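CS1 fimbrial subunit A (Escherichia coli, PDB 4HJI) forms the major structural subunit of CS1 pili, the surface filaments by which enterotoxigenic strains attach to and colonize host epithelium. Local coordinates at residues V68-S73 against V92-K97. Numbering follows the deposited sequence. Where two conformers were deposited one is given.
Sequences VVVKLS and VNFAGK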
loop_
_atom_site.group_PDB
_atom_site.type_symbol
_atom_site.label_atom_id
_atom_site.label_comp_id
_atom_site.label_asym_id
_atom_site.label_seq_id
_atom_site.Cartn_x
_atom_site.Cartn_y
_atom_site.Cartn_z
ATOM N N VAL A 68 -15.541 -1.094 -1.632
ATOM C CA VAL A 68 -14.403 -1.561 -2.420
ATOM C C VAL A 68 -13.743 -2.744 -1.744
ATOM O O VAL A 68 -13.744 -2.848 -0.518
ATOM C CB VAL A 68 -13.352 -0.464 -2.706
ATOM C CG1 VAL A 68 -13.996 0.640 -3.526
ATOM C CG2 VAL A 68 -12.717 0.069 -1.426
ATOM N N VAL A 69 -13.211 -3.636 -2.566
ATOM C CA VAL A 69 -12.451 -4.776 -2.100
ATOM C C VAL A 69 -11.007 -4.454 -2.378
ATOM O O VAL A 69 -10.674 -4.047 -3.487
ATOM C CB VAL A 69 -12.847 -6.046 -2.873
ATOM C CG1 VAL A 69 -12.016 -7.239 -2.441
ATOM C CG2 VAL A 69 -14.336 -6.295 -2.728
ATOM N N VAL A 70 -10.161 -4.620 -1.371
ATOM C CA VAL A 70 -8.758 -4.257 -1.460
ATOM C C VAL A 70 -7.890 -5.409 -1.022
ATOM O O VAL A 70 -8.132 -6.030 0.026
ATOM C CB VAL A 70 -8.432 -3.060 -0.572
ATOM C CG1 VAL A 70 -7.044 -2.524 -0.888
ATOM C CG2 VAL A 70 -9.473 -1.974 -0.786
ATOM N N LYS A 71 -6.871 -5.689 -1.811
ATOM C CA LYS A 71 -5.936 -6.746 -1.498
ATOM C C LYS A 71 -4.583 -6.438 -2.100
ATOM O O LYS A 71 -4.452 -5.474 -2.857
ATOM C CB LYS A 71 -6.462 -8.086 -2.034
ATOM C CG LYS A 71 -6.513 -8.152 -3.546
ATOM C CD LYS A 71 -7.176 -9.423 -4.051
ATOM C CE LYS A 71 -6.971 -9.529 -5.550
ATOM N NZ LYS A 71 -7.758 -10.591 -6.214
ATOM N N LEU A 72 -3.589 -7.248 -1.747
ATOM C CA LEU A 72 -2.264 -7.217 -2.372
ATOM C C LEU A 72 -2.183 -8.356 -3.371
ATOM O O LEU A 72 -2.768 -9.399 -3.175
ATOM C CB LEU A 72 -1.169 -7.402 -1.326
ATOM C CG LEU A 72 -1.193 -6.389 -0.188
ATOM C CD1 LEU A 72 -0.277 -6.805 0.964
ATOM C CD2 LEU A 72 -0.841 -5.005 -0.696
ATOM N N SER A 73 -1.454 -8.162 -4.462
ATOM C CA SER A 73 -1.314 -9.232 -5.453
ATOM C C SER A 73 -0.281 -10.264 -5.016
ATOM O O SER A 73 -0.228 -11.354 -5.568
ATOM C CB SER A 73 -0.889 -8.649 -6.799
ATOM O OG SER A 73 0.470 -8.305 -6.738
ATOM N N VAL A 92 1.194 -3.758 4.892
ATOM C CA VAL A 92 0.470 -2.638 4.328
ATOM C C VAL A 92 -0.896 -2.532 4.968
ATOM O O VAL A 92 -1.598 -3.540 5.107
ATOM C CB VAL A 92 0.300 -2.791 2.798
ATOM C CG1 VAL A 92 -0.369 -1.561 2.231
ATOM C CG2 VAL A 92 1.637 -3.075 2.154
ATOM N N ASN A 93 -1.223 -1.333 5.448
ATOM C CA ASN A 93 -2.521 -1.079 6.073
ATOM C C ASN A 93 -3.266 -0.077 5.208
ATOM O O ASN A 93 -2.659 0.836 4.656
ATOM C CB ASN A 93 -2.403 -0.470 7.488
ATOM C CG ASN A 93 -1.862 -1.423 8.534
ATOM O OD1 ASN A 93 -1.208 -2.415 8.239
ATOM N ND2 ASN A 93 -2.164 -1.127 9.787
ATOM N N PHE A 94 -4.572 -0.254 5.093
ATOM C CA PHE A 94 -5.413 0.678 4.363
ATOM C C PHE A 94 -6.687 0.908 5.142
ATOM O O PHE A 94 -7.319 -0.047 5.597
ATOM C CB PHE A 94 -5.759 0.160 2.955
ATOM C CG PHE A 94 -6.657 1.087 2.198
ATOM C CD1 PHE A 94 -7.947 0.737 1.875
ATOM C CD2 PHE A 94 -6.193 2.343 1.806
ATOM C CE1 PHE A 94 -8.777 1.611 1.182
ATOM C CE2 PHE A 94 -7.017 3.225 1.133
ATOM C CZ PHE A 94 -8.307 2.868 0.817
ATOM N N ALA A 95 -7.056 2.176 5.313
ATOM C CA ALA A 95 -8.275 2.511 6.040
ATOM C C ALA A 95 -8.311 1.827 7.400
ATOM O O ALA A 95 -9.377 1.404 7.853
ATOM C CB ALA A 95 -9.494 2.108 5.212
ATOM N N GLY A 96 -7.144 1.689 8.043
ATOM C CA GLY A 96 -7.053 1.124 9.388
ATOM C C GLY A 96 -7.182 -0.392 9.463
ATOM O O GLY A 96 -7.353 -0.939 10.544
ATOM N N LYS A 97 -7.105 -1.063 8.315
ATOM C CA LYS A 97 -7.157 -2.526 8.223
ATOM C C LYS A 97 -5.883 -3.053 7.519
ATOM O O LYS A 97 -5.441 -2.484 6.533
ATOM C CB LYS A 97 -8.397 -2.933 7.421
ATOM C CG LYS A 97 -9.713 -2.502 8.057
ATOM C CD LYS A 97 -10.629 -1.760 7.092
ATOM C CE LYS A 97 -11.772 -1.048 7.822
ATOM N NZ LYS A 97 -11.983 0.329 7.247
#
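Phe94 N donates to Lys97 O at 2.8 Å, and Lys97 N returns a bond to Phe94 O. These two bonds close a type I' turn from Phe94 to Lys97, at the end of strand 87-94. Ala95 O accepts from Lys97 NZ at 2.9 Å, with the nitrogen tilted 16° from the carbonyl plane. Lys97 NZ also makes a salt bridge to Asp110.

Across the contact there are no hydrogen bonds, and the packing is wholly apolar. Val70 CG2 lies 4.1 Å from Phe94 CD1 and equally near CE1. The two side chains cross at about a right angle. Phe94 CG stands anti to the backbone N (chi1 178°), and this sets the CD1-CE1 side of the ring against Val70 CG2. Two residues on in strand 68-80, Leu72 CD2 meets Val92 CG2 at 4.2 Å, a loose methyl-to-methyl contact between buried residues. Within segment 92-97, Ala95 CB lies 3.9 Å above the plane of the Phe94 ring, on one face and offset toward the rim.

Strands 68-80 and 87-94 form an antiparallel hairpin. Here its arms have parted to opposing walls of the immunoglobulin-like beta sandwich expected of a chaperone-usher pilin. Val70 and Phe94 have CA atoms 8.3 Å apart. Strand 68-80 pairs with 144-156, and strand 87-94 with 119-131. Leu99 touches Val70, Leu72, Val92 and Phe94.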